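Local coordinates for protein halogenase (Chondromyces crocatus, PDB 3E1T) that binds flavin-adenine dinucleotide and probably uses the reduced flavin to chlorinate an aromatic group during chondrochloren biosynthesis, at residues V7-V12 and G30-L35; R38-R43 and R129-V134. All blocks are in the same frame, centred on the assembly; numbering follows the deposited sequence.

Interaction 1: V7-V12 and G30-L35; sequences VFDLIV and GHRVLL
Charge joins D9 to R32. D9 OD2 makes a salt bridge with R32 NH1 at 3.0 Å, and the carboxylate lies over one face of the guanidinium, toward its rim, the two planes 67° apart. The other oxygen, OD1, takes the backbone N-H of R32 on its anti lone pair.

Backbone bonds continue from there. R32 O accepts from both D9 N and L10 N. L34 N then bonds to L10 O at 3.0 Å, and V12 N to L34 O at 2.8 Å. Strands 10-12 and 33-35 run parallel, their axes 15° apart, as the first and last elements of a Rossmann-type beta-alpha-beta unit; helix 17-27 makes the crossover.

Apolar contacts complete the join. F8, before the corner at D9, lays its ring over L34: L34 CB sits 3.6 Å from the ring centroid, almost exactly on its normal, a CH-pi contact. L34 CG packs against F8 CZ at 3.6 Å. An alanine in place of F8 would probably leave L34 without this ring cover. On the sheet face opposite L34, V12 CG1 meets L35 CD2 at 3.9 Å, and both side chains touch helix 17-27.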
loop_
_atom_site.group_PDB
_atom_site.type_symbol
_atom_site.label_atom_id
_atom_site.label_comp_id
_atom_site.label_asym_id
_atom_site.label_seq_id
_atom_site.Cartn_x
_atom_site.Cartn_y
_atom_site.Cartn_z
ATOM N N VAL A 7 -31.606 3.819 -4.081
ATOM C CA VAL A 7 -31.144 4.354 -2.794
ATOM C C VAL A 7 -30.468 3.272 -1.939
ATOM O O VAL A 7 -30.994 2.164 -1.787
ATOM C CB VAL A 7 -32.290 5.068 -2.010
ATOM C CG1 VAL A 7 -33.464 4.109 -1.733
ATOM C CG2 VAL A 7 -31.769 5.701 -0.715
ATOM N N PHE A 8 -29.290 3.598 -1.400
ATOM C CA PHE A 8 -28.505 2.647 -0.607
ATOM C C PHE A 8 -28.076 3.267 0.726
ATOM O O PHE A 8 -28.300 4.450 0.964
ATOM C CB PHE A 8 -27.289 2.183 -1.410
ATOM C CG PHE A 8 -27.636 1.396 -2.649
ATOM C CD1 PHE A 8 -27.771 0.014 -2.593
ATOM C CD2 PHE A 8 -27.819 2.035 -3.873
ATOM C CE1 PHE A 8 -28.079 -0.722 -3.730
ATOM C CE2 PHE A 8 -28.131 1.313 -5.019
ATOM C CZ PHE A 8 -28.265 -0.066 -4.954
ATOM N N ASP A 9 -27.496 2.476 1.620
ATOM C CA ASP A 9 -26.878 3.071 2.800
ATOM C C ASP A 9 -25.474 3.573 2.411
ATOM O O ASP A 9 -25.021 4.598 2.908
ATOM C CB ASP A 9 -26.822 2.092 3.982
ATOM C CG ASP A 9 -28.210 1.636 4.452
ATOM O OD1 ASP A 9 -28.484 0.419 4.355
ATOM O OD2 ASP A 9 -29.010 2.475 4.935
ATOM N N LEU A 10 -24.825 2.865 1.481
ATOM C CA LEU A 10 -23.427 3.129 1.111
ATOM C C LEU A 10 -23.170 2.773 -0.336
ATOM O O LEU A 10 -23.572 1.706 -0.790
ATOM C CB LEU A 10 -22.482 2.300 2.001
ATOM C CG LEU A 10 -20.981 2.184 1.676
ATOM C CD1 LEU A 10 -20.298 3.548 1.818
ATOM C CD2 LEU A 10 -20.311 1.153 2.595
ATOM N N ILE A 11 -22.484 3.663 -1.050
ATOM C CA ILE A 11 -21.942 3.335 -2.367
ATOM C C ILE A 11 -20.419 3.348 -2.303
ATOM O O ILE A 11 -19.815 4.358 -1.920
ATOM C CB ILE A 11 -22.408 4.314 -3.461
ATOM C CG1 ILE A 11 -23.941 4.265 -3.598
ATOM C CG2 ILE A 11 -21.734 3.969 -4.800
ATOM C CD1 ILE A 11 -24.565 5.525 -4.179
ATOM N N VAL A 12 -19.816 2.221 -2.685
ATOM C CA VAL A 12 -18.371 2.094 -2.761
ATOM C C VAL A 12 -17.927 2.106 -4.218
ATOM O O VAL A 12 -18.468 1.374 -5.050
ATOM C CB VAL A 12 -17.885 0.820 -2.031
ATOM C CG1 VAL A 12 -16.378 0.647 -2.175
ATOM C CG2 VAL A 12 -18.254 0.911 -0.564
ATOM N N GLY A 30 -25.824 -5.686 8.096
ATOM C CA GLY A 30 -27.193 -5.678 7.595
ATOM C C GLY A 30 -27.619 -4.351 6.999
ATOM O O GLY A 30 -28.713 -3.867 7.282
ATOM N N HIS A 31 -26.753 -3.767 6.171
ATOM C CA HIS A 31 -27.044 -2.500 5.520
ATOM C C HIS A 31 -27.048 -2.672 4.012
ATOM O O HIS A 31 -26.502 -3.652 3.499
ATOM C CB HIS A 31 -26.029 -1.434 5.938
ATOM C CG HIS A 31 -26.032 -1.133 7.405
ATOM N ND1 HIS A 31 -24.950 -1.396 8.217
ATOM C CD2 HIS A 31 -26.978 -0.587 8.205
ATOM C CE1 HIS A 31 -25.227 -1.022 9.455
ATOM N NE2 HIS A 31 -26.451 -0.525 9.475
ATOM N N ARG A 32 -27.677 -1.729 3.307
ATOM C CA ARG A 32 -27.752 -1.769 1.844
ATOM C C ARG A 32 -26.500 -1.127 1.242
ATOM O O ARG A 32 -26.300 0.079 1.357
ATOM C CB ARG A 32 -29.005 -1.031 1.325
ATOM C CG ARG A 32 -30.295 -1.317 2.106
ATOM C CD ARG A 32 -31.522 -0.579 1.549
ATOM N NE ARG A 32 -31.456 0.895 1.561
ATOM C CZ ARG A 32 -31.469 1.676 2.646
ATOM N NH1 ARG A 32 -31.503 1.156 3.871
ATOM N NH2 ARG A 32 -31.424 2.997 2.508
ATOM N N VAL A 33 -25.654 -1.934 0.611
ATOM C CA VAL A 33 -24.486 -1.371 -0.066
ATOM C C VAL A 33 -24.382 -1.779 -1.530
ATOM O O VAL A 33 -24.622 -2.932 -1.892
ATOM C CB VAL A 33 -23.124 -1.502 0.756
ATOM C CG1 VAL A 33 -23.268 -2.366 2.001
ATOM C CG2 VAL A 33 -21.929 -1.929 -0.134
ATOM N N LEU A 34 -24.065 -0.783 -2.354
ATOM C CA LEU A 34 -23.741 -0.947 -3.757
ATOM C C LEU A 34 -22.230 -0.748 -3.901
ATOM O O LEU A 34 -21.651 0.134 -3.266
ATOM C CB LEU A 34 -24.446 0.143 -4.567
ATOM C CG LEU A 34 -24.824 0.050 -6.052
ATOM C CD1 LEU A 34 -24.601 1.400 -6.710
ATOM C CD2 LEU A 34 -24.133 -1.051 -6.839
ATOM N N LEU A 35 -21.608 -1.559 -4.744
ATOM C CA LEU A 35 -20.206 -1.399 -5.063
ATOM C C LEU A 35 -20.072 -1.431 -6.571
ATOM O O LEU A 35 -20.484 -2.400 -7.216
ATOM C CB LEU A 35 -19.379 -2.491 -4.359
ATOM C CG LEU A 35 -17.985 -3.038 -4.713
ATOM C CD1 LEU A 35 -17.321 -2.499 -5.964
ATOM C CD2 LEU A 35 -17.069 -2.943 -3.497
#

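Interaction 2: R38-R43 and R129-V134; sequences REAFPR and RERHEV. With FAD (flavin-adenine dinucleotide), chain C.
E130 OE1 is gripped twice. The backbone N of F41 donates to it at 2.7 Å, from well above the carboxylate plane. A water sits 2.7 Å from E130 OE1 and also bridges to F41 O. E130 CG is anti to its carbonyl carbon (chi1 -68°), and the chain is extended beyond it. The carboxylate ends beside F41, with E130 OE2 3.6 Å from F41 CB. OE2 also has a salt bridge to R119.

The rest of the contact is looser. R131 N gives a weak hydrogen bond to E39 O at 3.3 Å, and R131 CD packs on A40 CB at 3.7 Å. R38 and E133 lie side by side, pointing the same way, with R38 CD 4.0 Å from E133 OE2. Their charged ends do not pair; E133 bridges to R173 instead.

Both segments line the FAD pocket. V134 N donates to adenine N1A at 3.0 Å, and N6A returns a bond to V134 O, so the backbone reads the adenine edge. R43 NE and NH2 both donate to ribose O3B, and F41 CZ lies over one face of that guanidinium, toward its rim.

The loop 38-43 follows strand 33-36. F41 packs on helix 110-123, while V134, near the start of strand 133-140, touches V147 of the adjacent strand 143-150.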
loop_
_atom_site.group_PDB
_atom_site.type_symbol
_atom_site.label_atom_id
_atom_site.label_comp_id
_atom_site.label_asym_id
_atom_site.label_seq_id
_atom_site.Cartn_x
_atom_site.Cartn_y
_atom_site.Cartn_z
ATOM N N ARG A 38 -15.063 -0.678 -12.223
ATOM C CA ARG A 38 -14.885 -0.307 -13.626
ATOM C C ARG A 38 -14.556 -1.508 -14.526
ATOM O O ARG A 38 -15.025 -1.592 -15.666
ATOM C CB ARG A 38 -13.807 0.789 -13.715
ATOM C CG ARG A 38 -13.348 1.198 -15.104
ATOM C CD ARG A 38 -12.157 2.167 -15.014
ATOM N NE ARG A 38 -11.119 1.646 -14.121
ATOM C CZ ARG A 38 -10.027 0.985 -14.511
ATOM N NH1 ARG A 38 -9.785 0.760 -15.804
ATOM N NH2 ARG A 38 -9.168 0.539 -13.603
ATOM N N GLU A 39 -13.763 -2.435 -13.990
ATOM C CA GLU A 39 -13.264 -3.589 -14.736
ATOM C C GLU A 39 -14.175 -4.798 -14.539
ATOM O O GLU A 39 -15.020 -4.817 -13.640
ATOM C CB GLU A 39 -11.839 -3.947 -14.269
ATOM C CG GLU A 39 -10.736 -2.942 -14.662
ATOM C CD GLU A 39 -9.683 -3.521 -15.625
ATOM O OE1 GLU A 39 -8.467 -3.388 -15.330
ATOM O OE2 GLU A 39 -10.058 -4.110 -16.671
ATOM N N ALA A 40 -13.992 -5.797 -15.397
ATOM C CA ALA A 40 -14.572 -7.121 -15.196
ATOM C C ALA A 40 -13.507 -7.999 -14.547
ATOM O O ALA A 40 -12.386 -8.110 -15.054
ATOM C CB ALA A 40 -15.042 -7.721 -16.537
ATOM N N PHE A 41 -13.849 -8.595 -13.411
ATOM C CA PHE A 41 -12.927 -9.461 -12.696
ATOM C C PHE A 41 -12.877 -10.847 -13.336
ATOM O O PHE A 41 -13.854 -11.270 -13.969
ATOM C CB PHE A 41 -13.300 -9.536 -11.213
ATOM C CG PHE A 41 -12.784 -8.378 -10.397
ATOM C CD1 PHE A 41 -12.488 -7.155 -10.993
ATOM C CD2 PHE A 41 -12.614 -8.502 -9.027
ATOM C CE1 PHE A 41 -12.017 -6.079 -10.232
ATOM C CE2 PHE A 41 -12.143 -7.436 -8.266
ATOM C CZ PHE A 41 -11.846 -6.226 -8.871
ATOM N N PRO A 42 -11.732 -11.549 -13.204
ATOM C CA PRO A 42 -10.501 -11.106 -12.539
ATOM C C PRO A 42 -9.655 -10.188 -13.425
ATOM O O PRO A 42 -9.701 -10.303 -14.656
ATOM C CB PRO A 42 -9.766 -12.418 -12.267
ATOM C CG PRO A 42 -10.192 -13.323 -13.369
ATOM C CD PRO A 42 -11.607 -12.926 -13.730
ATOM N N ARG A 43 -8.900 -9.280 -12.795
ATOM C CA ARG A 43 -8.033 -8.340 -13.527
ATOM C C ARG A 43 -6.682 -8.133 -12.830
ATOM O O ARG A 43 -6.602 -8.173 -11.600
ATOM C CB ARG A 43 -8.750 -6.992 -13.728
ATOM C CG ARG A 43 -9.183 -6.270 -12.436
ATOM C CD ARG A 43 -8.171 -5.190 -11.973
ATOM N NE ARG A 43 -8.528 -4.634 -10.662
ATOM C CZ ARG A 43 -8.186 -5.185 -9.501
ATOM N NH1 ARG A 43 -7.475 -6.315 -9.477
ATOM N NH2 ARG A 43 -8.561 -4.614 -8.360
ATOM N N ARG A 129 -21.378 -4.656 -8.871
ATOM C CA ARG A 129 -21.634 -4.568 -10.297
ATOM C C ARG A 129 -20.367 -4.175 -11.034
ATOM O O ARG A 129 -19.878 -3.050 -10.888
ATOM C CB ARG A 129 -22.777 -3.580 -10.563
ATOM C CG ARG A 129 -24.146 -4.199 -10.312
ATOM C CD ARG A 129 -25.086 -3.265 -9.582
ATOM N NE ARG A 129 -25.709 -2.311 -10.487
ATOM C CZ ARG A 129 -26.844 -1.660 -10.240
ATOM N NH1 ARG A 129 -27.512 -1.855 -9.101
ATOM N NH2 ARG A 129 -27.308 -0.810 -11.145
ATOM N N GLU A 130 -19.831 -5.125 -11.800
ATOM C CA GLU A 130 -18.641 -4.906 -12.613
ATOM C C GLU A 130 -19.015 -4.170 -13.893
ATOM O O GLU A 130 -20.200 -3.936 -14.144
ATOM C CB GLU A 130 -17.943 -6.237 -12.906
ATOM C CG GLU A 130 -17.322 -6.874 -11.667
ATOM C CD GLU A 130 -16.881 -8.317 -11.878
ATOM O OE1 GLU A 130 -16.547 -8.705 -13.016
ATOM O OE2 GLU A 130 -16.860 -9.069 -10.884
ATOM N N ARG A 131 -18.011 -3.805 -14.689
ATOM C CA ARG A 131 -18.187 -3.003 -15.914
ATOM C C ARG A 131 -18.917 -1.664 -15.705
ATOM O O ARG A 131 -19.479 -1.095 -16.654
ATOM C CB ARG A 131 -18.861 -3.818 -17.038
ATOM C CG ARG A 131 -18.020 -4.957 -17.624
ATOM C CD ARG A 131 -16.549 -4.573 -17.823
ATOM N NE ARG A 131 -16.361 -3.468 -18.764
ATOM C CZ ARG A 131 -15.840 -3.593 -19.982
ATOM N NH1 ARG A 131 -15.443 -4.784 -20.425
ATOM N NH2 ARG A 131 -15.713 -2.523 -20.758
ATOM N N HIS A 132 -18.894 -1.171 -14.466
ATOM C CA HIS A 132 -19.555 0.071 -14.088
ATOM C C HIS A 132 -18.526 1.111 -13.631
ATOM O O HIS A 132 -17.905 0.957 -12.566
ATOM C CB HIS A 132 -20.569 -0.188 -12.969
ATOM C CG HIS A 132 -21.822 -0.892 -13.412
ATOM N ND1 HIS A 132 -23.081 -0.478 -13.026
ATOM C CD2 HIS A 132 -22.011 -1.988 -14.187
ATOM C CE1 HIS A 132 -23.989 -1.287 -13.544
ATOM N NE2 HIS A 132 -23.366 -2.211 -14.254
ATOM N N GLU A 133 -18.352 2.165 -14.431
ATOM C CA GLU A 133 -17.396 3.233 -14.122
ATOM C C GLU A 133 -18.059 4.479 -13.533
ATOM O O GLU A 133 -18.867 5.128 -14.194
ATOM C CB GLU A 133 -16.582 3.607 -15.366
ATOM C CG GLU A 133 -15.594 4.744 -15.143
ATOM C CD GLU A 133 -14.724 5.051 -16.355
ATOM O OE1 GLU A 133 -15.101 4.693 -17.495
ATOM O OE2 GLU A 133 -13.660 5.675 -16.161
ATOM N N VAL A 134 -17.696 4.813 -12.293
ATOM C CA VAL A 134 -18.148 6.056 -11.655
ATOM C C VAL A 134 -17.477 7.261 -12.316
ATOM O O VAL A 134 -16.273 7.257 -12.582
ATOM C CB VAL A 134 -17.914 6.049 -10.127
ATOM C CG1 VAL A 134 -18.281 7.399 -9.498
ATOM C CG2 VAL A 134 -18.729 4.951 -9.482
HETATM P PA FAD C . -6.814 -0.778 -6.138
HETATM O O1A FAD C . -6.222 -2.130 -5.839
HETATM O O2A FAD C . -6.058 0.038 -7.129
HETATM O O5B FAD C . -8.305 -1.026 -6.708
HETATM C C5B FAD C . -9.163 0.056 -7.034
HETATM C C4B FAD C . -10.269 -0.436 -7.973
HETATM O O4B FAD C . -11.075 0.638 -8.411
HETATM C C3B FAD C . -9.682 -1.077 -9.226
HETATM O O3B FAD C . -10.221 -2.375 -9.340
HETATM C C2B FAD C . -10.154 -0.209 -10.374
HETATM O O2B FAD C . -10.525 -1.007 -11.463
HETATM C C1B FAD C . -11.357 0.500 -9.781
HETATM N N9A FAD C . -11.646 1.835 -10.336
HETATM C C8A FAD C . -10.773 2.817 -10.730
HETATM N N7A FAD C . -11.502 3.878 -11.148
HETATM C C5A FAD C . -12.821 3.595 -11.013
HETATM C C6A FAD C . -13.999 4.305 -11.294
HETATM N N6A FAD C . -13.971 5.485 -11.926
HETATM N N1A FAD C . -15.211 3.712 -11.031
HETATM C C2A FAD C . -15.286 2.435 -10.536
HETATM N N3A FAD C . -14.122 1.744 -10.277
HETATM C C4A FAD C . -12.916 2.313 -10.503
HETATM N N1 FAD C . 1.028 -3.439 -1.747
HETATM C C2 FAD C . 1.202 -4.576 -1.007
HETATM O O2 FAD C . 0.410 -4.798 -0.094
HETATM N N3 FAD C . 2.260 -5.421 -1.292
HETATM C C4 FAD C . 3.139 -5.135 -2.332
HETATM O O4 FAD C . 4.069 -5.897 -2.603
HETATM C C4X FAD C . 2.967 -3.973 -3.073
HETATM N N5 FAD C . 3.818 -3.654 -4.114
HETATM C C5X FAD C . 3.618 -2.496 -4.840
HETATM C C6 FAD C . 4.479 -2.157 -5.889
HETATM C C7 FAD C . 4.267 -0.977 -6.619
HETATM C C7M FAD C . 5.321 -0.520 -7.588
HETATM C C8 FAD C . 3.198 -0.131 -6.299
HETATM C C8M FAD C . 3.053 1.240 -6.919
HETATM C C9 FAD C . 2.340 -0.481 -5.262
HETATM C C9A FAD C . 2.543 -1.655 -4.527
HETATM N N10 FAD C . 1.670 -1.979 -3.505
HETATM C C10 FAD C . 1.885 -3.128 -2.773
HETATM C "C1'" FAD C . 0.439 -1.132 -3.236
HETATM C "C2'" FAD C . -0.870 -1.742 -3.749
HETATM O "O2'" FAD C . -0.802 -1.793 -5.159
HETATM C "C3'" FAD C . -2.077 -0.884 -3.338
HETATM O "O3'" FAD C . -1.874 -0.308 -2.066
HETATM C "C4'" FAD C . -3.403 -1.638 -3.244
HETATM O "O4'" FAD C . -3.729 -2.176 -4.506
HETATM C "C5'" FAD C . -4.503 -0.671 -2.805
HETATM O "O5'" FAD C . -5.758 -1.253 -3.027
HETATM P P FAD C . -7.058 -0.353 -3.310
HETATM O O1P FAD C . -8.293 -1.169 -2.992
HETATM O O2P FAD C . -7.032 0.888 -2.474
HETATM O O3P FAD C . -6.931 0.110 -4.824
HETATM O O HOH W 1 -16.199 -11.402 -12.613
#

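From the N terminus, the chain runs through strand 6-8, turns at D9 into strand 10-13, passes through helix 17-27 and returns in strand 33-36. Interaction 1 closes this short loop. It also sets strand 6-8, an edge of the four-stranded mixed sheet, against L34 through F8. The chain soon reaches 38-43, where interaction 2 opens. Its longer loop spans 85 residues, including helix 110-123, and closes at 129-134. The loops follow in series and neither nest nor cross. They meet at R129, whose N probably bonds to L35 O. Interaction 2 lays the loop after strand 33-36 against the turn from edge strand 127-129 into strand 133-140 of that mixed sheet, at the adenosine end of FAD.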